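Local coordinates for protein cytochrome C3, A dimeric class III c-type cytochrome (Desulfovibrio gigas, PDB 1GYO) that probably carries electrons between redox partners through four covalently attached, closely packed c-type hemes in each subunit of a disulfide-linked dimer, at residues A[10-15]-A[66-71]; A[29-34]-A[82-87]; A[41-44]-A[48-51]. All blocks are in the same frame, centred on the assembly; numbering follows the deposited sequence.

Contact 1: A[10-15]-A[66-71]; sequences TAPEGE and RGFYKA. With HEC (heme c), chain F.
Pro12 rests on a face of the Phe68 ring, joining the loop after strand 6-9 to the short helix 68-72 in the class III cytochrome c fold. The two side chains come closest at Pro12 CD and Phe68 CE1, 3.7 Å apart. Since CD lies over the ring at 24° from its normal, displaced toward the rim, this is a CH-pi contact. Proline suits the place because its CD carries hydrogens polarised by the adjacent nitrogen, and its rigid ring offers them to the pi cloud at little entropic cost.

A different approach is made by the main chain. The carbonyl oxygen of Thr10 meets the edge of the benzene ring, near its plane, with Thr10 O 3.4 Å from Phe68 CZ; the electropositive C-H rim of an aromatic ring tolerates an oxygen there. Phe68 also touches the heme, its CE2 lying 3.6 Å from the propionate carbon CGA. With CG anti to the backbone N (chi1 -175°), the ring is carried between the loop and the heme propionates. Phenylalanine can thus sit between polar groups without competing for their hydrogen bonds.

Farther out, Trp72 packs edge-to-face with Phe68, and Arg59 touches Pro12 while hydrogen-bonding the heme. Thr10 OG1 is held by Gly22 O. The loop itself is turned by a type II beta turn from Pro12 to Glu15, where Gly14 takes a positive phi (92°) that would jam a side chain against the preceding carbonyl oxygen. On the helix, the next residue after Phe68 reaches the same heme by its phenol: Tyr69 OH comes within 3.5 Å of the porphyrin atom C2B.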
loop_
_atom_site.group_PDB
_atom_site.type_symbol
_atom_site.label_atom_id
_atom_site.label_comp_id
_atom_site.label_asym_id
_atom_site.label_seq_id
_atom_site.Cartn_x
_atom_site.Cartn_y
_atom_site.Cartn_z
ATOM N N THR A 10 18.177 -4.775 9.572
ATOM C CA THR A 10 19.270 -5.097 10.521
ATOM C C THR A 10 18.864 -4.696 11.941
ATOM O O THR A 10 17.675 -4.474 12.199
ATOM C CB THR A 10 20.581 -4.542 10.021
ATOM O OG1 THR A 10 21.701 -5.026 10.820
ATOM C CG2 THR A 10 20.513 -3.030 10.089
ATOM N N ALA A 11 19.814 -4.631 12.830
ATOM C CA ALA A 11 19.561 -4.271 14.205
ATOM C C ALA A 11 19.000 -2.857 14.271
ATOM O O ALA A 11 19.165 -2.039 13.357
ATOM C CB ALA A 11 20.845 -4.395 15.026
ATOM N N PRO A 12 18.329 -2.513 15.388
ATOM C CA PRO A 12 17.804 -1.145 15.529
ATOM C C PRO A 12 18.893 -0.103 15.357
ATOM O O PRO A 12 20.044 -0.314 15.750
ATOM C CB PRO A 12 17.290 -1.171 16.979
ATOM C CG PRO A 12 16.916 -2.607 17.217
ATOM C CD PRO A 12 18.013 -3.368 16.550
ATOM N N GLU A 13 18.489 1.036 14.815
ATOM C CA GLU A 13 19.383 2.135 14.498
ATOM C C GLU A 13 20.325 2.451 15.642
ATOM O O GLU A 13 19.799 2.597 16.747
ATOM C CB GLU A 13 18.571 3.407 14.205
ATOM C CG GLU A 13 19.402 4.599 13.757
ATOM C CD GLU A 13 19.669 4.530 12.275
ATOM O OE1 GLU A 13 20.694 5.051 11.796
ATOM O OE2 GLU A 13 18.820 3.920 11.579
ATOM N N GLY A 14 21.626 2.496 15.393
ATOM C CA GLY A 14 22.552 2.874 16.423
ATOM C C GLY A 14 23.082 1.690 17.200
ATOM O O GLY A 14 24.040 1.897 17.965
ATOM N N GLU A 15 22.480 0.516 17.021
ATOM C CA GLU A 15 22.905 -0.658 17.775
ATOM C C GLU A 15 23.753 -1.577 16.897
ATOM O O GLU A 15 23.741 -1.574 15.679
ATOM C CB GLU A 15 21.720 -1.457 18.344
ATOM C CG GLU A 15 20.845 -0.514 19.210
ATOM C CD GLU A 15 21.491 -0.173 20.540
ATOM O OE1 GLU A 15 21.176 0.875 21.157
ATOM O OE2 GLU A 15 22.334 -0.975 20.984
ATOM N N ARG A 66 6.619 -7.258 21.990
ATOM C CA ARG A 66 6.896 -5.921 21.448
ATOM C C ARG A 66 8.375 -5.726 21.148
ATOM O O ARG A 66 8.779 -4.638 20.745
ATOM C CB ARG A 66 6.413 -4.848 22.430
ATOM C CG ARG A 66 4.913 -4.782 22.564
ATOM C CD ARG A 66 4.467 -3.674 23.468
ATOM N NE ARG A 66 3.045 -3.702 23.696
ATOM C CZ ARG A 66 2.377 -2.655 24.164
ATOM N NH1 ARG A 66 1.058 -2.721 24.359
ATOM N NH2 ARG A 66 3.099 -1.580 24.395
ATOM N N GLY A 67 9.178 -6.788 21.317
ATOM C CA GLY A 67 10.613 -6.678 21.118
ATOM C C GLY A 67 11.060 -7.037 19.709
ATOM O O GLY A 67 10.235 -7.317 18.841
ATOM N N PHE A 68 12.355 -6.970 19.502
ATOM C CA PHE A 68 12.937 -7.117 18.173
ATOM C C PHE A 68 12.771 -8.525 17.632
ATOM O O PHE A 68 12.270 -8.708 16.509
ATOM C CB PHE A 68 14.420 -6.721 18.248
ATOM C CG PHE A 68 15.127 -6.706 16.928
ATOM C CD1 PHE A 68 14.910 -5.690 16.027
ATOM C CD2 PHE A 68 16.031 -7.710 16.605
ATOM C CE1 PHE A 68 15.601 -5.642 14.835
ATOM C CE2 PHE A 68 16.735 -7.665 15.400
ATOM C CZ PHE A 68 16.533 -6.620 14.517
ATOM N N TYR A 69 13.186 -9.543 18.378
ATOM C CA TYR A 69 13.172 -10.904 17.825
ATOM C C TYR A 69 11.781 -11.358 17.395
ATOM O O TYR A 69 11.617 -12.000 16.345
ATOM C CB TYR A 69 13.757 -11.895 18.810
ATOM C CG TYR A 69 14.097 -13.246 18.221
ATOM C CD1 TYR A 69 15.326 -13.439 17.587
ATOM C CD2 TYR A 69 13.255 -14.344 18.300
ATOM C CE1 TYR A 69 15.668 -14.650 17.063
ATOM C CE2 TYR A 69 13.575 -15.569 17.793
ATOM C CZ TYR A 69 14.794 -15.722 17.158
ATOM O OH TYR A 69 15.176 -16.946 16.638
ATOM N N LYS A 70 10.773 -11.051 18.203
ATOM C CA LYS A 70 9.424 -11.501 17.908
ATOM C C LYS A 70 8.829 -10.853 16.675
ATOM O O LYS A 70 7.920 -11.416 16.066
ATOM C CB LYS A 70 8.506 -11.298 19.120
ATOM C CG LYS A 70 8.654 -12.385 20.197
ATOM C CD LYS A 70 8.076 -13.713 19.776
ATOM C CE LYS A 70 8.147 -14.789 20.842
ATOM N NZ LYS A 70 7.216 -14.619 21.983
ATOM N N ALA A 71 9.337 -9.677 16.231
ATOM C CA ALA A 71 8.813 -9.061 15.003
ATOM C C ALA A 71 9.002 -9.994 13.806
ATOM O O ALA A 71 8.194 -9.981 12.880
ATOM C CB ALA A 71 9.495 -7.747 14.725
HETATM FE FE HEC F . 16.029 -14.623 11.964
HETATM C CHA HEC F . 17.085 -11.552 13.014
HETATM C CHB HEC F . 17.864 -16.081 14.362
HETATM C CHC HEC F . 14.887 -17.669 10.980
HETATM C CHD HEC F . 14.301 -13.177 9.472
HETATM N NA HEC F . 17.266 -13.947 13.367
HETATM C C1A HEC F . 17.604 -12.648 13.680
HETATM C C2A HEC F . 18.561 -12.603 14.753
HETATM C C3A HEC F . 18.801 -13.888 15.116
HETATM C C4A HEC F . 17.982 -14.719 14.266
HETATM C CMA HEC F . 19.741 -14.407 16.171
HETATM C CAA HEC F . 19.205 -11.355 15.286
HETATM C CBA HEC F . 18.575 -10.837 16.552
HETATM C CGA HEC F . 19.249 -9.614 17.124
HETATM O O1A HEC F . 20.161 -9.062 16.495
HETATM O O2A HEC F . 18.861 -9.187 18.240
HETATM N NB HEC F . 16.306 -16.514 12.557
HETATM C C1B HEC F . 17.051 -16.924 13.640
HETATM C C2B HEC F . 16.862 -18.339 13.894
HETATM C C3B HEC F . 15.965 -18.771 12.971
HETATM C C4B HEC F . 15.663 -17.648 12.114
HETATM C CMB HEC F . 17.512 -19.073 15.031
HETATM C CAB HEC F . 15.278 -20.109 12.874
HETATM C CBB HEC F . 14.328 -20.364 14.046
HETATM N NC HEC F . 14.862 -15.295 10.496
HETATM C C1C HEC F . 14.565 -16.610 10.166
HETATM C C2C HEC F . 13.848 -16.688 8.920
HETATM C C3C HEC F . 13.649 -15.409 8.507
HETATM C C4C HEC F . 14.284 -14.552 9.488
HETATM C CMC HEC F . 13.443 -17.993 8.263
HETATM C CAC HEC F . 12.972 -14.922 7.267
HETATM C CBC HEC F . 11.643 -15.600 6.929
HETATM N ND HEC F . 15.720 -12.736 11.404
HETATM C C1D HEC F . 14.925 -12.316 10.337
HETATM C C2D HEC F . 14.886 -10.881 10.270
HETATM C C3D HEC F . 15.698 -10.415 11.257
HETATM C C4D HEC F . 16.208 -11.562 11.960
HETATM C CMD HEC F . 14.095 -10.081 9.264
HETATM C CAD HEC F . 15.995 -8.977 11.589
HETATM C CBD HEC F . 17.243 -8.454 10.898
HETATM C CGD HEC F . 18.519 -9.023 11.485
HETATM O O1D HEC F . 19.077 -9.942 10.808
HETATM O O2D HEC F . 18.927 -8.611 12.564
#

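Contact 2: A[29-34]-A[82-87]; sequences AKHRNV and GCHKAM. With HEC (heme c), chain E.
His31 and His84 meet through an iron atom, NE2 of one lying 4.0 Å from NE2 of the other, in the bis-histidine heme site of a class III cytochrome c. Coordination carries the contact. Each NE2 binds the heme iron at 2.0 Å, so the sum of the two bonds equals the separation of the nitrogens and the N-Fe-N line is essentially straight. The imidazoles stand on opposite faces of the porphyrin, and their planes are nearly parallel, each nitrogen lying at the edge of the other ring.

The covalent link belongs to the CXXCH motif that ends with His84. Cys83 SG forms a thioether with the heme CAC at 1.8 Å, and Cys80 supplies the other attachment. Because Cys83 and His84 are consecutive on helix 80-89, one turn of backbone both tethers the porphyrin and ligates its iron. Cys83 reaches its target with SG anti to the backbone N (chi1 176°).

Hydrogen bonds form the second shell. His31 ND1 binds Ser27 O, while His84 ND1 binds Pro96 O; each probably helps to set the rotation of its ring about the Fe-N bond. A histidine serves here because it can coordinate with one nitrogen and use the other to be held in place.

Apolar contacts close over one corner of the macrocycle. Val34 comes from the His31 side, its CG1 3.9 Å from the thioether arm atom CBC, and Met87 comes from the His84 side. Packing of Ala29 against Cys46 of the second subunit places the 29-34 loop at the dimer interface. Met87 is bent at its last torsion (chi3 74°), bringing CE to 3.6 Å from the heme methyl CMD.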
loop_
_atom_site.group_PDB
_atom_site.type_symbol
_atom_site.label_atom_id
_atom_site.label_comp_id
_atom_site.label_asym_id
_atom_site.label_seq_id
_atom_site.Cartn_x
_atom_site.Cartn_y
_atom_site.Cartn_z
ATOM N N ALA A 29 8.886 -6.546 -3.928
ATOM C CA ALA A 29 8.395 -7.087 -5.198
ATOM C C ALA A 29 7.890 -8.512 -5.041
ATOM O O ALA A 29 6.793 -8.852 -5.497
ATOM C CB ALA A 29 9.519 -7.021 -6.256
ATOM N N LYS A 30 8.676 -9.341 -4.351
ATOM C CA LYS A 30 8.293 -10.730 -4.180
ATOM C C LYS A 30 7.059 -10.891 -3.309
ATOM O O LYS A 30 6.314 -11.863 -3.449
ATOM C CB LYS A 30 9.446 -11.557 -3.576
ATOM C CG LYS A 30 10.596 -11.770 -4.520
ATOM C CD LYS A 30 10.184 -12.673 -5.693
ATOM C CE LYS A 30 11.335 -13.019 -6.608
ATOM N NZ LYS A 30 11.016 -14.210 -7.492
ATOM N N HIS A 31 6.847 -9.911 -2.407
ATOM C CA HIS A 31 5.687 -9.883 -1.540
ATOM C C HIS A 31 4.534 -9.049 -2.081
ATOM O O HIS A 31 3.628 -8.659 -1.325
ATOM C CB HIS A 31 6.042 -9.414 -0.143
ATOM C CG HIS A 31 6.912 -10.416 0.578
ATOM N ND1 HIS A 31 8.254 -10.373 0.595
ATOM C CD2 HIS A 31 6.594 -11.454 1.387
ATOM C CE1 HIS A 31 8.730 -11.363 1.350
ATOM N NE2 HIS A 31 7.739 -12.074 1.848
ATOM N N ARG A 32 4.477 -8.822 -3.389
ATOM C CA ARG A 32 3.444 -7.947 -3.954
ATOM C C ARG A 32 2.026 -8.457 -3.795
ATOM O O ARG A 32 1.097 -7.646 -3.868
ATOM C CB ARG A 32 3.757 -7.663 -5.437
ATOM C CG ARG A 32 3.936 -8.771 -6.435
ATOM C CD ARG A 32 4.049 -8.191 -7.863
ATOM N NE ARG A 32 5.405 -8.075 -8.337
ATOM C CZ ARG A 32 6.565 -7.661 -8.757
ATOM N NH1 ARG A 32 6.894 -6.363 -8.815
ATOM N NH2 ARG A 32 7.568 -8.483 -9.162
ATOM N N ASN A 33 1.824 -9.737 -3.548
ATOM C CA ASN A 33 0.475 -10.277 -3.340
ATOM C C ASN A 33 0.099 -10.341 -1.858
ATOM O O ASN A 33 -0.946 -10.872 -1.519
ATOM C CB ASN A 33 0.321 -11.660 -3.950
ATOM C CG ASN A 33 0.605 -11.686 -5.432
ATOM O OD1 ASN A 33 0.162 -10.796 -6.166
ATOM N ND2 ASN A 33 1.368 -12.681 -5.907
ATOM N N VAL A 34 0.918 -9.783 -0.987
ATOM C CA VAL A 34 0.668 -9.761 0.444
ATOM C C VAL A 34 0.263 -8.319 0.781
ATOM O O VAL A 34 0.980 -7.384 0.419
ATOM C CB VAL A 34 1.908 -10.174 1.231
ATOM C CG1 VAL A 34 1.671 -10.068 2.737
ATOM C CG2 VAL A 34 2.385 -11.581 0.803
ATOM N N GLY A 82 6.480 -16.680 11.007
ATOM C CA GLY A 82 5.140 -17.125 11.348
ATOM C C GLY A 82 4.211 -17.195 10.151
ATOM O O GLY A 82 3.415 -18.119 10.009
ATOM N N CYS A 83 4.258 -16.194 9.287
ATOM C CA CYS A 83 3.435 -16.266 8.077
ATOM C C CYS A 83 3.893 -17.422 7.175
ATOM O O CYS A 83 3.094 -18.223 6.694
ATOM C CB CYS A 83 3.507 -14.940 7.326
ATOM S SG CYS A 83 2.549 -15.160 5.762
ATOM N N HIS A 84 5.217 -17.521 6.950
ATOM C CA HIS A 84 5.660 -18.604 6.065
ATOM C C HIS A 84 5.258 -19.967 6.635
ATOM O O HIS A 84 4.798 -20.822 5.891
ATOM C CB HIS A 84 7.155 -18.515 5.859
ATOM C CG HIS A 84 7.653 -17.277 5.165
ATOM N ND1 HIS A 84 8.995 -16.978 5.162
ATOM C CD2 HIS A 84 7.051 -16.276 4.477
ATOM C CE1 HIS A 84 9.184 -15.834 4.502
ATOM N NE2 HIS A 84 8.045 -15.374 4.065
ATOM N N LYS A 85 5.415 -20.175 7.957
ATOM C CA LYS A 85 5.019 -21.476 8.504
ATOM C C LYS A 85 3.528 -21.710 8.343
ATOM O O LYS A 85 3.075 -22.836 8.035
ATOM C CB LYS A 85 5.437 -21.576 9.960
ATOM C CG LYS A 85 6.883 -21.808 10.211
ATOM C CD LYS A 85 7.365 -21.927 11.675
ATOM C CE LYS A 85 6.677 -23.085 12.365
ATOM N NZ LYS A 85 7.344 -23.287 13.705
ATOM N N ALA A 86 2.694 -20.694 8.565
ATOM C CA ALA A 86 1.257 -20.874 8.455
ATOM C C ALA A 86 0.850 -21.188 7.027
ATOM O O ALA A 86 -0.028 -22.018 6.788
ATOM C CB ALA A 86 0.532 -19.622 8.924
ATOM N N MET A 87 1.482 -20.522 6.068
ATOM C CA MET A 87 1.164 -20.766 4.656
ATOM C C MET A 87 1.613 -22.152 4.257
ATOM O O MET A 87 0.902 -22.869 3.556
ATOM C CB MET A 87 1.823 -19.689 3.778
ATOM C CG MET A 87 1.194 -18.315 4.002
ATOM S SD MET A 87 1.744 -17.065 2.834
ATOM C CE MET A 87 0.842 -17.592 1.342
HETATM FE FE HEC E . 7.875 -13.686 2.984
HETATM C CHA HEC E . 8.400 -15.218 0.012
HETATM C CHB HEC E . 11.240 -13.257 3.343
HETATM C CHC HEC E . 7.353 -11.821 5.701
HETATM C CHD HEC E . 4.564 -14.233 2.705
HETATM N NA HEC E . 9.504 -14.226 1.939
HETATM C C1A HEC E . 9.537 -14.859 0.710
HETATM C C2A HEC E . 10.898 -15.104 0.297
HETATM C C3A HEC E . 11.701 -14.597 1.266
HETATM C C4A HEC E . 10.840 -14.006 2.252
HETATM C CMA HEC E . 13.208 -14.599 1.319
HETATM C CAA HEC E . 11.298 -15.755 -0.996
HETATM C CBA HEC E . 11.445 -14.745 -2.129
HETATM C CGA HEC E . 12.700 -13.901 -2.044
HETATM O O1A HEC E . 13.790 -14.438 -2.270
HETATM O O2A HEC E . 12.580 -12.699 -1.733
HETATM N NB HEC E . 9.061 -12.693 4.244
HETATM C C1B HEC E . 10.441 -12.606 4.255
HETATM C C2B HEC E . 10.897 -11.774 5.342
HETATM C C3B HEC E . 9.793 -11.345 6.001
HETATM C C4B HEC E . 8.654 -11.932 5.330
HETATM C CMB HEC E . 12.337 -11.449 5.623
HETATM C CAB HEC E . 9.688 -10.482 7.230
HETATM C CBB HEC E . 10.360 -9.135 7.156
HETATM N NC HEC E . 6.279 -13.173 4.023
HETATM C C1C HEC E . 6.243 -12.419 5.183
HETATM C C2C HEC E . 4.918 -12.388 5.753
HETATM C C3C HEC E . 4.122 -13.094 4.917
HETATM C C4C HEC E . 4.965 -13.550 3.821
HETATM C CMC HEC E . 4.589 -11.718 7.065
HETATM C CAC HEC E . 2.679 -13.468 5.050
HETATM C CBC HEC E . 1.743 -12.516 5.735
HETATM N ND HEC E . 6.720 -14.594 1.652
HETATM C C1D HEC E . 5.344 -14.664 1.648
HETATM C C2D HEC E . 4.845 -15.216 0.415
HETATM C C3D HEC E . 5.929 -15.517 -0.336
HETATM C C4D HEC E . 7.092 -15.122 0.413
HETATM C CMD HEC E . 3.382 -15.392 0.084
HETATM C CAD HEC E . 5.970 -16.178 -1.691
HETATM C CBD HEC E . 6.016 -15.178 -2.822
HETATM C CGD HEC E . 5.865 -15.873 -4.182
HETATM O O1D HEC E . 6.871 -16.383 -4.678
HETATM O O2D HEC E . 4.731 -15.937 -4.675
#

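Contact 3: A[41-44]-A[48-51]; sequences HMFD and DFQK. With HEC (heme c), chain D.
Phe43 holds CG anti to its own N (chi1 -179°), whereas Phe49 places CG beside N and anti to the carbonyl carbon (chi1 -70°); these different settings lay the two rings against each other. Their planes are inclined by 16° and their centroids are 4.2 Å apart, an offset stack. The displacement has a clear sense: Phe49 CZ sits over the centre of the Phe43 ring, while Phe43 meets the face of Phe49 toward its rim. The nearest atoms, Phe43 CE1 and Phe49 CZ, are 3.6 Å apart. Phenylalanine suits both places, since flat apolar rings can overlap closely and bring the two ends of the loop together. At the edge of Phe43, in its plane, lies the carbonyl of Asp48, with O 4.0 Å from CD1.

The same segments line a heme. His41 NE2 binds its iron at 2.0 Å, His56 being the other axial ligand, and Met42 CG lies over one face of the His41 imidazole, toward its rim, while also touching the porphyrin. From 48-51, Gln50 OE1 approaches the heme CBC at 3.6 Å, and its NE2 is hydrogen-bonded to Asp54.

Beyond the stack lies the dimer interface. Phe49 N donates to Asp2 OD1 of the second subunit, Asp48 OD1 accepts from Asp2 N of that subunit, and Val3 of the same chain packs on both phenylalanines. Phe49 also meets His40 edge-to-face. The stack thus closes a short loop on the way from helix 36-39 to helix 68-72, with residues of strand 2-3 of the second subunit packed against it.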
loop_
_atom_site.group_PDB
_atom_site.type_symbol
_atom_site.label_atom_id
_atom_site.label_comp_id
_atom_site.label_asym_id
_atom_site.label_seq_id
_atom_site.Cartn_x
_atom_site.Cartn_y
_atom_site.Cartn_z
ATOM N N HIS A 41 1.495 -3.817 10.409
ATOM C CA HIS A 41 0.226 -4.061 11.083
ATOM C C HIS A 41 -0.306 -2.810 11.814
ATOM O O HIS A 41 -1.502 -2.816 12.156
ATOM C CB HIS A 41 0.383 -5.210 12.087
ATOM C CG HIS A 41 1.298 -4.957 13.231
ATOM N ND1 HIS A 41 0.817 -4.564 14.456
ATOM C CD2 HIS A 41 2.660 -4.983 13.400
ATOM C CE1 HIS A 41 1.831 -4.405 15.295
ATOM N NE2 HIS A 41 2.982 -4.667 14.702
ATOM N N MET A 42 0.534 -1.815 12.020
ATOM C CA MET A 42 0.104 -0.567 12.650
ATOM C C MET A 42 -0.352 0.456 11.629
ATOM O O MET A 42 -0.868 1.513 12.057
ATOM C CB MET A 42 1.236 0.001 13.497
ATOM C CG MET A 42 1.673 -0.928 14.631
ATOM S SD MET A 42 0.415 -1.250 15.881
ATOM C CE MET A 42 0.375 0.360 16.636
ATOM N N PHE A 43 -0.219 0.197 10.341
ATOM C CA PHE A 43 -0.681 1.173 9.348
ATOM C C PHE A 43 -2.193 1.112 9.202
ATOM O O PHE A 43 -2.725 0.032 9.025
ATOM C CB PHE A 43 0.035 0.873 8.003
ATOM C CG PHE A 43 -0.411 1.890 6.941
ATOM C CD1 PHE A 43 0.131 3.152 6.869
ATOM C CD2 PHE A 43 -1.389 1.545 6.035
ATOM C CE1 PHE A 43 -0.238 4.065 5.892
ATOM C CE2 PHE A 43 -1.779 2.439 5.046
ATOM C CZ PHE A 43 -1.226 3.680 5.029
ATOM N N ASP A 44 -2.850 2.277 9.247
ATOM C CA ASP A 44 -4.296 2.273 9.073
ATOM C C ASP A 44 -4.656 3.438 8.187
ATOM O O ASP A 44 -4.802 4.587 8.672
ATOM C CB ASP A 44 -4.955 2.388 10.426
ATOM C CG ASP A 44 -6.467 2.350 10.348
ATOM O OD1 ASP A 44 -7.047 2.533 9.252
ATOM O OD2 ASP A 44 -7.078 2.154 11.449
ATOM N N ASP A 48 2.403 6.984 8.117
ATOM C CA ASP A 48 3.761 6.560 7.848
ATOM C C ASP A 48 3.923 5.046 8.001
ATOM O O ASP A 48 3.333 4.414 8.872
ATOM C CB ASP A 48 4.741 7.277 8.758
ATOM C CG ASP A 48 4.999 8.710 8.392
ATOM O OD1 ASP A 48 4.634 9.097 7.262
ATOM O OD2 ASP A 48 5.587 9.447 9.240
ATOM N N PHE A 49 4.740 4.506 7.117
ATOM C CA PHE A 49 5.234 3.140 7.184
ATOM C C PHE A 49 6.562 3.135 7.957
ATOM O O PHE A 49 7.656 3.267 7.414
ATOM C CB PHE A 49 5.517 2.554 5.818
ATOM C CG PHE A 49 4.208 2.313 5.090
ATOM C CD1 PHE A 49 3.800 3.278 4.207
ATOM C CD2 PHE A 49 3.443 1.184 5.301
ATOM C CE1 PHE A 49 2.608 3.096 3.540
ATOM C CE2 PHE A 49 2.246 1.006 4.635
ATOM C CZ PHE A 49 1.827 1.974 3.774
ATOM N N GLN A 50 6.477 2.990 9.218
ATOM C CA GLN A 50 7.642 3.049 10.092
ATOM C C GLN A 50 8.478 1.802 10.018
ATOM O O GLN A 50 7.978 0.640 9.877
ATOM C CB GLN A 50 7.181 3.112 11.557
ATOM C CG GLN A 50 6.424 4.384 11.885
ATOM C CD GLN A 50 6.085 4.396 13.383
ATOM O OE1 GLN A 50 4.905 4.369 13.731
ATOM N NE2 GLN A 50 7.114 4.443 14.227
ATOM N N LYS A 51 9.778 1.977 10.213
ATOM C CA LYS A 51 10.626 0.808 10.420
ATOM C C LYS A 51 10.172 0.077 11.675
ATOM O O LYS A 51 9.810 0.678 12.669
ATOM C CB LYS A 51 12.080 1.234 10.591
ATOM C CG LYS A 51 12.634 1.794 9.268
ATOM C CD LYS A 51 14.144 1.946 9.380
ATOM C CE LYS A 51 14.788 2.412 8.091
ATOM N NZ LYS A 51 15.302 1.356 7.175
HETATM FE FE HEC D . 4.750 -4.767 15.583
HETATM C CHA HEC D . 3.228 -6.887 17.727
HETATM C CHB HEC D . 5.773 -7.384 13.715
HETATM C CHC HEC D . 5.996 -2.636 13.249
HETATM C CHD HEC D . 4.115 -2.174 17.615
HETATM N NA HEC D . 4.534 -6.733 15.691
HETATM C C1A HEC D . 3.852 -7.458 16.643
HETATM C C2A HEC D . 3.923 -8.868 16.362
HETATM C C3A HEC D . 4.671 -9.018 15.246
HETATM C C4A HEC D . 5.028 -7.688 14.813
HETATM C CMA HEC D . 5.101 -10.287 14.565
HETATM C CAA HEC D . 3.301 -9.964 17.204
HETATM C CBA HEC D . 4.352 -10.542 18.147
HETATM C CGA HEC D . 3.827 -11.642 19.033
HETATM O O1A HEC D . 4.557 -12.637 19.242
HETATM O O2A HEC D . 2.720 -11.486 19.593
HETATM N NB HEC D . 5.675 -4.967 13.808
HETATM C C1B HEC D . 6.054 -6.137 13.197
HETATM C C2B HEC D . 6.738 -5.890 11.947
HETATM C C3B HEC D . 6.791 -4.539 11.803
HETATM C C4B HEC D . 6.123 -3.971 12.954
HETATM C CMB HEC D . 7.285 -6.959 11.055
HETATM C CAB HEC D . 7.416 -3.743 10.700
HETATM C CBB HEC D . 6.877 -4.124 9.306
HETATM N NC HEC D . 4.990 -2.796 15.449
HETATM C C1C HEC D . 5.526 -2.068 14.406
HETATM C C2C HEC D . 5.550 -0.654 14.713
HETATM C C3C HEC D . 5.085 -0.525 15.981
HETATM C C4C HEC D . 4.700 -1.848 16.422
HETATM C CMC HEC D . 6.075 0.412 13.780
HETATM C CAC HEC D . 4.996 0.716 16.817
HETATM C CBC HEC D . 4.207 1.867 16.210
HETATM N ND HEC D . 3.887 -4.584 17.349
HETATM C C1D HEC D . 3.673 -3.411 18.042
HETATM C C2D HEC D . 2.910 -3.662 19.246
HETATM C C3D HEC D . 2.653 -5.001 19.270
HETATM C C4D HEC D . 3.257 -5.560 18.094
HETATM C CMD HEC D . 2.500 -2.594 20.219
HETATM C CAD HEC D . 1.842 -5.779 20.266
HETATM C CBD HEC D . 0.426 -6.030 19.802
HETATM C CGD HEC D . -0.382 -4.739 19.664
HETATM O O1D HEC D . -0.800 -4.445 18.544
HETATM O O2D HEC D . -0.554 -4.063 20.691
#

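Overall arrangement
From the N terminus, the chain passes strand 6-9 and the first half of contact 1 at 10-15, then strand 24-27 and the first half of contact 2 at 29-34. After helix 36-39, contact 3 closes a short loop, 41-44 returning as 48-51. Helix 68-72 then completes contact 1 and helix 80-89 completes contact 2, so these two long loops cross, and contact 3 falls within both. Contacts 1 and 2 lie on opposite sides of the chain's centre, their own centres about 20 Å apart. Contacts 1 and 3 share a heme, that of His41, which also touches 66-71, and contacts 2 and 3 also touch the second subunit.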